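PDB 3NI8: PFC0360w protein from Plasmodium falciparum, which probably activates the ATPase of the chaperone Hsp90 and belongs to the AHA1 family of helix-grip (SRPBCC) proteins. Local coordinates for residues T24-V29 with E109-L114; H81-K86 with V102-V107; F89-E94 with A123-N128; D96-T101 with L116-I121. All coordinates share one frame; numbering follows the deposited sequence. Where two conformers were deposited one is given.

Interaction 1. Residues T24-V29 with E109-L114; sequences TEEYYV and ENHTKL
His111 NE2 donates to Glu26 OE1 over 2.6 Å, entering on the anti lone pair of that oxygen. Carboxylate and imidazole planes are only 27° apart, and OE1 lies almost in the ring plane, so the bond holds the two flat groups nearly coplanar. The ring gets there because CG of His111 stands anti to its own backbone N (chi1 178°), which swings the imidazole back over the neighbouring strand. Tyr28 turns its edge to one face of the His111 ring, an edge-to-face stack with centroids 5.3 Å apart. Lys108 hydrogen-bonds ND1, so both ring nitrogens are engaged. On the opposite face of the sheet Tyr27 CE2 meets Leu114 CD2 at 3.7 Å, and Thr112 OG1 donates to Val29 O at 2.7 Å, on a lone pair of a carbonyl just past the strand end. Between the faces, Glu25 with Leu114 and Tyr27 with Thr112 form antiparallel hydrogen-bonded pairs. Strand 21-27 is one of the two outermost strands of the sheet, though Glu26 and Tyr28 also bond the backbone of Lys157 and Pro155; helix 31-39 packs on Tyr27 and Thr112 through Leu34, helix 132-150 reaches Tyr27 and Leu114, and Leu114 also leans on Phe104 of strand 98-106.

Interaction 2. Residues H81-K86 with V102-V107; sequences HKIVEK and VEFISV. With IPA (isopropyl alcohol), chain B.
Ile83 lies alongside Val102, the two extending in parallel from an antiparallel hydrogen-bonded pair. From its CB the chain runs to CG1, which chi1 of 44° tucks in over the main chain, where it touches Val102 CB at 3.9 Å. The same CG1 comes to the edge of the Phe104 ring, 4.1 Å from CE2. Beyond it, CD1 approaches Val102 CG2 and the oxygen O2 of an isopropyl alcohol, both at 4.2 Å. Phe35 and Phe38 of helix 31-39 also press on Ile83, so this is the face of the sheet that the helix covers. The two segments belong to a beta hairpin, strands 82-89 and 98-106, in the antiparallel sheet of what is, by family, a helix-grip (SRPBCC) fold; on the side toward strand 70-78 a classic beta bulge sets His81 and Lys82 opposite the single residue Thr78. Phe104 N donates to His81 O at 2.8 Å in a nearly straight bond (174°), though from 32° outside the carbonyl plane. On the other face Lys82 and Glu103 run together, CG to CG 3.8 Å, their charged ends apart. Further along the strand, Glu85 OE2 sits 2.6 Å from O2 of the isopropyl alcohol, which probably came from the crystallisation liquor.

Interaction 3. Residues F89-E94 with A123-N128; sequences FRDWNE and ASNKYN
Two hydrogen bonds join the loops directly, both accepted by Asp91. Its OD2 takes Asn125 ND2 at 2.9 Å on the anti lone pair; the bond is nearly straight (169°), with OD2 in the amide plane of Asn125, while carboxylate and amide planes stand 80° apart. Asp91 O takes the backbone N of Lys126 at 3.0 Å. Each polar end has a second partner, for Arg135 forms a salt bridge with OD2 and Glu129 accepts from Asn125 ND2, so the carboxylate is gripped from both the loop and helix 132-150. Both loops are built on type I beta turns, Phe89 to Trp92 and Asn125 to Asn128. In the second, Asn125 OD1 accepts from Tyr127 N in an Asx turn, the donor standing well above the carbonyl plane; chi1 of 69° curls the Asn125 amide back over its own turn. Water links the loops too: one molecule accepts from Asn93 ND2, donates to Asn125 O at 2.7 Å and bonds Ser124 OG. Among the van der Waals contacts, Lys126 CD lies 3.4 Å from Trp92 O, and the side chains of Asn93 and Lys126 run antiparallel past one another, with Lys126 CB 3.4 Å from Asn93 OD1.

Interaction 4. Residues D96-T101 with L116-I121; sequences DYSTVT and LTHNNI
Val100 stands over the face of His118, its CG2 3.6 Å from the ring centroid and only 8° off the normal, a CH-pi contact centred on the imidazole. Ser98 meets the same ring at its edge: NE2 of His118 donates to Ser98 OG at 2.8 Å, with OG 10° out of the ring plane. The serine hydroxyl is positioned by its torsion, OG falling between the backbone N and the carbonyl carbon (chi1 72°), and it also hydrogen-bonds Trp87 O. Ring nitrogen ND1 is bonded to Trp140 NE1, so the buried imidazole has a polar partner at each nitrogen and a methyl over one face, which together restrict its rotation. Beside it Val100 CG1 touches Leu116 CG at 4.2 Å.

The other face carries Thr99, Thr101, Thr117 and Asn119. Thr99 and Asn120 project alongside each other, and a water joins them, accepting from Asn120 ND2 at 3.0 Å, bonding Thr99 OG1 and donating to Tyr97 O. A second water sits 2.7 Å from Thr101 OG1, close to Asn119 OD1. In the backbone, Thr99 with Asn119 and Thr101 with Thr117 are antiparallel hydrogen-bonded pairs, with Val100 and His118 the non-hydrogen-bonded pair between them. The contact is part of the hairpin of strands 98-106 and 111-119, flanked by strands 82-89 and 21-27; helix 132-150 lies over the His118 face, where Trp140 touches Val100 and Leu116 while Cys136 touches His118.

In the fold
Interactions 1, 2 and 4 are successive pairings in one antiparallel sheet, ordered 21-27, 111-119, 98-106, 82-89. Interaction 4 shares strand 111-119 with interaction 1 and strand 98-106 with interaction 2. Interactions 1 and 2, with centres 12 Å apart, meet where Leu114 CD1 packs on Val102 CG1 at 3.3 Å; Lys113 N probably hydrogen-bonds Ile105 O at 2.7 Å. Between interactions 2 and 4, Glu85 N and Val100 O are 2.8 Å apart, probably hydrogen-bonded. Interaction 3 joins loops beyond the strands, touching interaction 4 through Trp92 CZ3 and Ser98 N (3.6 Å), with its nearest atoms about 17 Å from interaction 1. The isopropyl alcohol lies at interaction 2, its hydroxyl near both Glu85 and Phe38 O.

Interaction 1. Residues T24-V29 with E109-L114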
# COMPACT_ATOMS: atom_id res chain seq x y z
N THR A 24 5.53 10.01 4.09
CA THR A 24 6.11 10.69 2.93
C THR A 24 7.55 10.24 2.76
O THR A 24 8.31 10.21 3.73
CB THR A 24 6.01 12.24 3.08
OG1 THR A 24 4.62 12.64 3.08
CG2 THR A 24 6.72 12.94 1.95
N GLU A 25 7.90 9.84 1.53
CA GLU A 25 9.26 9.36 1.17
C GLU A 25 9.62 9.72 -0.28
O GLU A 25 8.74 9.73 -1.15
CB GLU A 25 9.36 7.83 1.33
CG GLU A 25 9.15 7.28 2.73
CD GLU A 25 10.24 7.71 3.68
OE1 GLU A 25 11.29 8.21 3.20
OE2 GLU A 25 10.05 7.57 4.91
N GLU A 26 10.89 9.99 -0.55
CA GLU A 26 11.33 10.31 -1.91
C GLU A 26 12.30 9.27 -2.44
O GLU A 26 13.19 8.78 -1.72
CB GLU A 26 11.94 11.73 -1.98
CG GLU A 26 10.96 12.85 -1.63
CD GLU A 26 11.62 14.21 -1.50
OE1 GLU A 26 12.44 14.57 -2.37
OE2 GLU A 26 11.30 14.93 -0.52
N TYR A 27 12.13 8.92 -3.71
CA TYR A 27 12.95 7.90 -4.33
C TYR A 27 13.57 8.44 -5.61
O TYR A 27 12.93 9.22 -6.32
CB TYR A 27 12.11 6.65 -4.64
CG TYR A 27 11.64 5.92 -3.39
CD1 TYR A 27 12.35 4.85 -2.89
CD2 TYR A 27 10.48 6.31 -2.71
CE1 TYR A 27 11.93 4.18 -1.75
CE2 TYR A 27 10.06 5.66 -1.57
CZ TYR A 27 10.79 4.59 -1.09
OH TYR A 27 10.38 3.91 0.04
N TYR A 28 14.80 8.02 -5.89
CA TYR A 28 15.52 8.47 -7.07
C TYR A 28 15.20 7.60 -8.27
O TYR A 28 16.07 7.03 -8.92
CB TYR A 28 17.02 8.54 -6.79
CG TYR A 28 17.34 9.58 -5.74
CD1 TYR A 28 17.18 10.96 -6.00
CD2 TYR A 28 17.78 9.20 -4.47
CE1 TYR A 28 17.48 11.92 -5.04
CE2 TYR A 28 18.07 10.16 -3.49
CZ TYR A 28 17.92 11.52 -3.79
OH TYR A 28 18.21 12.48 -2.84
N VAL A 29 13.92 7.55 -8.57
CA VAL A 29 13.38 6.66 -9.56
C VAL A 29 12.09 7.37 -10.03
O VAL A 29 11.50 8.13 -9.26
CB VAL A 29 13.16 5.25 -8.89
CG1 VAL A 29 11.68 4.98 -8.60
CG2 VAL A 29 13.78 4.17 -9.71
N GLU A 109 13.25 14.91 -12.85
CA GLU A 109 13.53 13.67 -13.58
C GLU A 109 14.23 12.61 -12.71
O GLU A 109 15.21 12.90 -11.99
CB GLU A 109 14.27 13.93 -14.91
CG GLU A 109 15.59 14.66 -14.82
CD GLU A 109 15.89 15.48 -16.09
OE1 GLU A 109 16.78 16.35 -16.02
OE2 GLU A 109 15.22 15.26 -17.14
N ASN A 110 13.66 11.41 -12.77
CA ASN A 110 14.09 10.25 -11.97
C ASN A 110 14.18 10.55 -10.48
O ASN A 110 15.14 10.18 -9.82
CB ASN A 110 15.40 9.67 -12.52
CG ASN A 110 15.27 9.19 -13.94
OD1 ASN A 110 14.17 8.89 -14.40
ND2 ASN A 110 16.38 9.11 -14.65
N HIS A 111 13.16 11.22 -9.97
CA HIS A 111 13.06 11.60 -8.55
C HIS A 111 11.56 11.73 -8.28
O HIS A 111 10.92 12.64 -8.80
CB HIS A 111 13.77 12.95 -8.28
CG HIS A 111 13.66 13.44 -6.86
ND1 HIS A 111 14.58 14.31 -6.30
CD2 HIS A 111 12.75 13.18 -5.88
CE1 HIS A 111 14.23 14.57 -5.05
NE2 HIS A 111 13.14 13.89 -4.77
N THR A 112 11.00 10.81 -7.50
CA THR A 112 9.56 10.80 -7.23
C THR A 112 9.26 10.96 -5.75
O THR A 112 9.92 10.37 -4.90
CB THR A 112 8.91 9.51 -7.76
OG1 THR A 112 9.12 9.45 -9.18
CG2 THR A 112 7.41 9.47 -7.49
N LYS A 113 8.25 11.77 -5.45
CA LYS A 113 7.80 11.94 -4.08
C LYS A 113 6.63 11.02 -3.82
O LYS A 113 5.55 11.18 -4.39
CB LYS A 113 7.41 13.38 -3.83
CG LYS A 113 7.38 13.77 -2.38
CD LYS A 113 7.05 15.24 -2.25
CE LYS A 113 6.56 15.55 -0.85
NZ LYS A 113 5.50 14.57 -0.44
N LEU A 114 6.87 10.02 -2.97
CA LEU A 114 5.84 9.07 -2.56
C LEU A 114 5.12 9.57 -1.29
O LEU A 114 5.73 9.75 -0.24
CB LEU A 114 6.45 7.68 -2.36
CG LEU A 114 5.61 6.46 -1.95
CD1 LEU A 114 4.40 6.35 -2.81
CD2 LEU A 114 6.44 5.17 -2.06

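Interaction 2. Residues H81-K86 with V102-V107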
# COMPACT_ATOMS: atom_id res chain seq x y z
N HIS A 81 0.21 8.52 -11.47
CA HIS A 81 0.23 9.55 -10.43
C HIS A 81 -0.47 9.20 -9.11
O HIS A 81 -0.02 9.61 -8.04
CB HIS A 81 -0.34 10.86 -11.00
CG HIS A 81 0.54 11.50 -12.03
ND1 HIS A 81 0.13 11.71 -13.33
CD2 HIS A 81 1.81 11.95 -11.95
CE1 HIS A 81 1.11 12.28 -14.00
NE2 HIS A 81 2.15 12.43 -13.19
N LYS A 82 -1.56 8.44 -9.20
CA LYS A 82 -2.43 8.18 -8.03
C LYS A 82 -3.14 6.83 -8.13
O LYS A 82 -3.56 6.38 -9.22
CB LYS A 82 -3.50 9.27 -7.90
CG LYS A 82 -3.81 9.79 -6.51
CD LYS A 82 -5.20 10.46 -6.47
CE LYS A 82 -5.28 11.71 -5.59
NZ LYS A 82 -6.54 11.78 -4.69
N ILE A 83 -3.27 6.19 -6.97
CA ILE A 83 -4.20 5.09 -6.77
C ILE A 83 -4.96 5.32 -5.46
O ILE A 83 -4.47 5.99 -4.58
CB ILE A 83 -3.53 3.68 -6.81
CG1 ILE A 83 -2.24 3.66 -6.01
CG2 ILE A 83 -3.24 3.27 -8.23
CD1 ILE A 83 -1.63 2.28 -5.86
N VAL A 84 -6.18 4.80 -5.39
CA VAL A 84 -7.01 4.81 -4.18
C VAL A 84 -7.59 3.41 -4.01
O VAL A 84 -7.98 2.76 -4.98
CB VAL A 84 -8.17 5.84 -4.27
CG1 VAL A 84 -8.93 5.91 -2.92
CG2 VAL A 84 -7.66 7.23 -4.68
N GLU A 85 -7.65 2.96 -2.76
CA GLU A 85 -8.07 1.58 -2.46
C GLU A 85 -9.00 1.55 -1.26
O GLU A 85 -8.83 2.35 -0.35
CB GLU A 85 -6.85 0.71 -2.11
CG GLU A 85 -5.81 0.66 -3.23
CD GLU A 85 -4.51 0.02 -2.80
OE1 GLU A 85 -4.32 -0.31 -1.61
OE2 GLU A 85 -3.66 -0.14 -3.68
N LYS A 86 -9.96 0.63 -1.29
CA LYS A 86 -10.49 0.02 -0.04
C LYS A 86 -9.44 -1.02 0.39
O LYS A 86 -8.84 -1.68 -0.46
CB LYS A 86 -11.83 -0.68 -0.26
CG LYS A 86 -12.90 0.16 -0.97
CD LYS A 86 -14.27 0.04 -0.26
CE LYS A 86 -14.90 -1.34 -0.42
NZ LYS A 86 -15.19 -1.56 -1.87
N VAL A 102 -2.37 6.64 -2.57
CA VAL A 102 -0.94 6.70 -2.79
C VAL A 102 -0.69 7.63 -3.96
O VAL A 102 -1.23 7.43 -5.05
CB VAL A 102 -0.29 5.30 -3.06
CG1 VAL A 102 1.26 5.35 -2.83
CG2 VAL A 102 -0.91 4.19 -2.21
N GLU A 103 0.10 8.67 -3.71
CA GLU A 103 0.47 9.62 -4.73
C GLU A 103 1.95 9.45 -5.08
O GLU A 103 2.80 9.26 -4.18
CB GLU A 103 0.19 11.05 -4.27
CG GLU A 103 -1.29 11.37 -4.07
CD GLU A 103 -1.51 12.64 -3.26
OE1 GLU A 103 -1.83 12.50 -2.05
OE2 GLU A 103 -1.34 13.76 -3.81
N PHE A 104 2.22 9.51 -6.38
CA PHE A 104 3.55 9.45 -6.95
C PHE A 104 3.79 10.74 -7.71
O PHE A 104 3.37 10.88 -8.86
CB PHE A 104 3.64 8.28 -7.91
CG PHE A 104 3.10 7.00 -7.33
CD1 PHE A 104 3.87 6.24 -6.47
CD2 PHE A 104 1.81 6.58 -7.63
CE1 PHE A 104 3.38 5.07 -5.94
CE2 PHE A 104 1.32 5.43 -7.10
CZ PHE A 104 2.11 4.66 -6.26
N ILE A 105 4.47 11.68 -7.05
CA ILE A 105 4.62 13.03 -7.57
C ILE A 105 6.02 13.25 -8.11
O ILE A 105 7.01 13.06 -7.41
CB ILE A 105 4.35 14.06 -6.43
CG1 ILE A 105 2.91 13.91 -5.87
CG2 ILE A 105 4.66 15.51 -6.89
CD1 ILE A 105 2.79 14.23 -4.36
N SER A 106 6.12 13.66 -9.37
CA SER A 106 7.42 13.91 -10.01
C SER A 106 8.10 15.20 -9.50
O SER A 106 7.68 16.31 -9.85
CB SER A 106 7.28 13.97 -11.52
OG SER A 106 8.55 14.09 -12.14
N VAL A 107 9.13 15.03 -8.67
CA VAL A 107 9.86 16.15 -8.09
C VAL A 107 10.71 16.76 -9.21
O VAL A 107 10.65 17.97 -9.49
CB VAL A 107 10.73 15.72 -6.88
CG1 VAL A 107 11.77 16.79 -6.53
CG2 VAL A 107 9.86 15.44 -5.66
C1 IPA B . -1.97 -3.55 -3.64
C2 IPA B . -1.79 -2.28 -2.80
C3 IPA B . -0.91 -2.43 -1.56
O2 IPA B . -1.33 -1.24 -3.63

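Interaction 3. Residues F89-E94 with A123-N128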
# COMPACT_ATOMS: atom_id res chain seq x y z
N PHE A 89 -7.17 -5.64 6.77
CA PHE A 89 -6.69 -6.95 7.20
C PHE A 89 -7.95 -7.81 7.34
O PHE A 89 -9.01 -7.30 7.71
CB PHE A 89 -6.01 -6.87 8.56
CG PHE A 89 -4.63 -6.28 8.53
CD1 PHE A 89 -3.53 -7.07 8.17
CD2 PHE A 89 -4.41 -4.98 8.95
CE1 PHE A 89 -2.24 -6.54 8.17
CE2 PHE A 89 -3.11 -4.43 8.96
CZ PHE A 89 -2.03 -5.20 8.57
N ARG A 90 -7.84 -9.11 7.06
CA ARG A 90 -9.04 -9.94 7.08
C ARG A 90 -9.63 -10.12 8.47
O ARG A 90 -10.75 -10.59 8.59
CB ARG A 90 -8.82 -11.28 6.38
CG ARG A 90 -8.00 -12.29 7.11
CD ARG A 90 -7.85 -13.51 6.21
NE ARG A 90 -7.26 -14.64 6.92
CZ ARG A 90 -7.78 -15.86 6.96
NH1 ARG A 90 -8.91 -16.13 6.29
NH2 ARG A 90 -7.17 -16.82 7.64
N ASP A 91 -8.89 -9.73 9.50
CA ASP A 91 -9.34 -9.92 10.86
C ASP A 91 -10.11 -8.72 11.42
O ASP A 91 -10.59 -8.76 12.56
CB ASP A 91 -8.16 -10.28 11.76
CG ASP A 91 -7.21 -9.14 11.94
OD1 ASP A 91 -6.56 -8.74 10.96
OD2 ASP A 91 -7.10 -8.62 13.07
N TRP A 92 -10.23 -7.66 10.62
CA TRP A 92 -11.12 -6.54 10.93
C TRP A 92 -12.59 -6.99 10.79
O TRP A 92 -12.88 -8.01 10.16
CB TRP A 92 -10.87 -5.37 9.98
CG TRP A 92 -9.59 -4.67 10.17
CD1 TRP A 92 -8.61 -4.97 11.08
CD2 TRP A 92 -9.10 -3.58 9.40
NE1 TRP A 92 -7.55 -4.12 10.93
CE2 TRP A 92 -7.82 -3.25 9.90
CE3 TRP A 92 -9.61 -2.83 8.34
CZ2 TRP A 92 -7.06 -2.19 9.38
CZ3 TRP A 92 -8.84 -1.79 7.81
CH2 TRP A 92 -7.59 -1.48 8.34
N ASN A 93 -13.50 -6.20 11.34
CA ASN A 93 -14.93 -6.45 11.17
C ASN A 93 -15.26 -6.59 9.71
O ASN A 93 -14.66 -5.91 8.87
CB ASN A 93 -15.75 -5.32 11.76
CG ASN A 93 -15.84 -5.41 13.25
OD1 ASN A 93 -16.30 -6.42 13.80
ND2 ASN A 93 -15.40 -4.35 13.94
N GLU A 94 -16.20 -7.48 9.41
CA GLU A 94 -16.62 -7.74 8.04
C GLU A 94 -16.91 -6.42 7.30
O GLU A 94 -16.47 -6.24 6.15
CB GLU A 94 -17.81 -8.73 8.03
CG GLU A 94 -18.77 -8.68 6.81
CD GLU A 94 -18.38 -9.59 5.63
OE1 GLU A 94 -17.21 -9.56 5.17
OE2 GLU A 94 -19.28 -10.31 5.14
N ALA A 123 -10.76 1.23 15.23
CA ALA A 123 -10.15 1.28 16.56
C ALA A 123 -9.72 -0.11 17.00
O ALA A 123 -8.79 -0.26 17.80
CB ALA A 123 -11.14 1.89 17.59
N SER A 124 -10.41 -1.12 16.48
CA SER A 124 -10.07 -2.50 16.80
C SER A 124 -10.59 -3.47 15.75
O SER A 124 -11.44 -3.13 14.91
CB SER A 124 -10.60 -2.86 18.20
OG SER A 124 -12.01 -2.80 18.22
N ASN A 125 -10.09 -4.70 15.80
CA ASN A 125 -10.53 -5.73 14.88
C ASN A 125 -11.82 -6.39 15.39
O ASN A 125 -12.38 -5.95 16.39
CB ASN A 125 -9.40 -6.75 14.66
CG ASN A 125 -9.09 -7.59 15.91
OD1 ASN A 125 -9.65 -7.38 17.01
ND2 ASN A 125 -8.17 -8.56 15.74
N LYS A 126 -12.27 -7.43 14.72
CA LYS A 126 -13.49 -8.12 15.13
C LYS A 126 -13.43 -8.95 16.43
O LYS A 126 -14.46 -9.47 16.87
CB LYS A 126 -14.07 -8.93 13.97
CG LYS A 126 -13.38 -10.21 13.64
CD LYS A 126 -13.77 -10.57 12.22
CE LYS A 126 -13.63 -12.05 11.93
NZ LYS A 126 -13.61 -12.25 10.44
N TYR A 127 -12.26 -9.06 17.06
CA TYR A 127 -12.14 -9.75 18.35
C TYR A 127 -11.81 -8.73 19.42
O TYR A 127 -11.31 -9.07 20.51
CB TYR A 127 -11.05 -10.82 18.32
CG TYR A 127 -11.12 -11.75 17.13
CD1 TYR A 127 -12.01 -12.85 17.12
CD2 TYR A 127 -10.31 -11.54 16.01
CE1 TYR A 127 -12.07 -13.70 16.02
CE2 TYR A 127 -10.37 -12.39 14.92
CZ TYR A 127 -11.24 -13.46 14.92
OH TYR A 127 -11.27 -14.28 13.82
N ASN A 128 -12.08 -7.47 19.09
CA ASN A 128 -11.95 -6.34 20.01
C ASN A 128 -10.54 -6.08 20.51
O ASN A 128 -10.34 -5.52 21.60
CB ASN A 128 -12.97 -6.44 21.15
CG ASN A 128 -14.41 -6.41 20.64
OD1 ASN A 128 -14.78 -5.53 19.85
ND2 ASN A 128 -15.21 -7.38 21.07
O HOH W 1 -13.96 -3.84 16.69

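Interaction 4. Residues D96-T101 with L116-I121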
# COMPACT_ATOMS: atom_id res chain seq x y z
N ASP A 96 -15.82 -3.25 8.18
CA ASP A 96 -14.76 -2.23 8.21
C ASP A 96 -13.77 -2.30 7.03
O ASP A 96 -13.27 -3.37 6.66
CB ASP A 96 -14.05 -2.24 9.56
CG ASP A 96 -14.95 -1.78 10.70
OD1 ASP A 96 -16.08 -1.31 10.43
OD2 ASP A 96 -14.54 -1.88 11.88
N TYR A 97 -13.55 -1.15 6.40
CA TYR A 97 -12.60 -0.99 5.30
C TYR A 97 -11.90 0.35 5.48
O TYR A 97 -12.56 1.38 5.62
CB TYR A 97 -13.32 -0.99 3.96
CG TYR A 97 -13.34 -2.31 3.24
CD1 TYR A 97 -12.21 -2.78 2.55
CD2 TYR A 97 -14.50 -3.11 3.23
CE1 TYR A 97 -12.22 -4.02 1.87
CE2 TYR A 97 -14.52 -4.36 2.55
CZ TYR A 97 -13.37 -4.79 1.87
OH TYR A 97 -13.39 -6.00 1.20
N SER A 98 -10.57 0.35 5.49
CA SER A 98 -9.86 1.62 5.51
C SER A 98 -9.70 2.14 4.07
O SER A 98 -10.09 1.48 3.10
CB SER A 98 -8.51 1.45 6.21
OG SER A 98 -7.62 0.72 5.40
N THR A 99 -9.12 3.34 3.94
CA THR A 99 -8.85 3.92 2.64
C THR A 99 -7.37 4.19 2.54
O THR A 99 -6.79 4.87 3.41
CB THR A 99 -9.60 5.26 2.48
OG1 THR A 99 -11.00 5.04 2.64
CG2 THR A 99 -9.35 5.88 1.13
N VAL A 100 -6.76 3.65 1.50
CA VAL A 100 -5.37 3.95 1.20
C VAL A 100 -5.30 4.78 -0.09
O VAL A 100 -5.88 4.42 -1.11
CB VAL A 100 -4.50 2.66 1.09
CG1 VAL A 100 -3.07 3.01 0.60
CG2 VAL A 100 -4.44 1.93 2.44
N THR A 101 -4.61 5.90 -0.01
CA THR A 101 -4.37 6.74 -1.18
C THR A 101 -2.87 6.84 -1.36
O THR A 101 -2.15 7.09 -0.38
CB THR A 101 -4.94 8.16 -0.96
OG1 THR A 101 -6.34 8.07 -0.68
CG2 THR A 101 -4.68 9.05 -2.16
N LEU A 116 2.00 8.40 0.98
CA LEU A 116 0.94 7.47 1.33
C LEU A 116 0.04 7.97 2.49
O LEU A 116 0.54 8.30 3.58
CB LEU A 116 1.53 6.08 1.64
CG LEU A 116 0.52 4.93 1.78
CD1 LEU A 116 1.19 3.62 1.47
CD2 LEU A 116 -0.13 4.86 3.18
N THR A 117 -1.27 8.03 2.23
CA THR A 117 -2.27 8.38 3.24
C THR A 117 -3.17 7.20 3.58
O THR A 117 -3.83 6.63 2.70
CB THR A 117 -3.18 9.59 2.82
OG1 THR A 117 -2.39 10.61 2.21
CG2 THR A 117 -3.87 10.17 4.03
N HIS A 118 -3.23 6.86 4.86
CA HIS A 118 -4.06 5.75 5.32
C HIS A 118 -5.11 6.33 6.28
O HIS A 118 -4.76 6.77 7.38
CB HIS A 118 -3.17 4.70 5.99
CG HIS A 118 -3.73 3.31 5.99
ND1 HIS A 118 -2.93 2.19 5.99
CD2 HIS A 118 -5.02 2.86 5.97
CE1 HIS A 118 -3.69 1.11 5.98
NE2 HIS A 118 -4.96 1.49 5.95
N ASN A 119 -6.37 6.37 5.84
CA ASN A 119 -7.51 6.94 6.60
C ASN A 119 -8.47 5.85 7.03
O ASN A 119 -8.44 4.74 6.50
CB ASN A 119 -8.36 7.90 5.74
CG ASN A 119 -7.60 9.12 5.26
OD1 ASN A 119 -7.52 9.36 4.05
ND2 ASN A 119 -7.03 9.90 6.18
N ASN A 120 -9.38 6.19 7.95
CA ASN A 120 -10.55 5.37 8.25
C ASN A 120 -10.15 4.00 8.75
O ASN A 120 -10.77 2.99 8.40
CB ASN A 120 -11.47 5.20 7.03
CG ASN A 120 -12.21 6.49 6.64
OD1 ASN A 120 -12.10 7.52 7.32
ND2 ASN A 120 -12.97 6.43 5.55
N ILE A 121 -9.08 3.99 9.56
CA ILE A 121 -8.59 2.80 10.24
C ILE A 121 -9.44 2.57 11.50
O ILE A 121 -9.52 3.44 12.37
CB ILE A 121 -7.07 2.97 10.64
CG1 ILE A 121 -6.19 3.16 9.39
CG2 ILE A 121 -6.58 1.78 11.45
CD1 ILE A 121 -4.86 3.84 9.66
O HOH W 2 -12.87 3.71 4.32
O HOH W 3 -6.80 7.82 2.00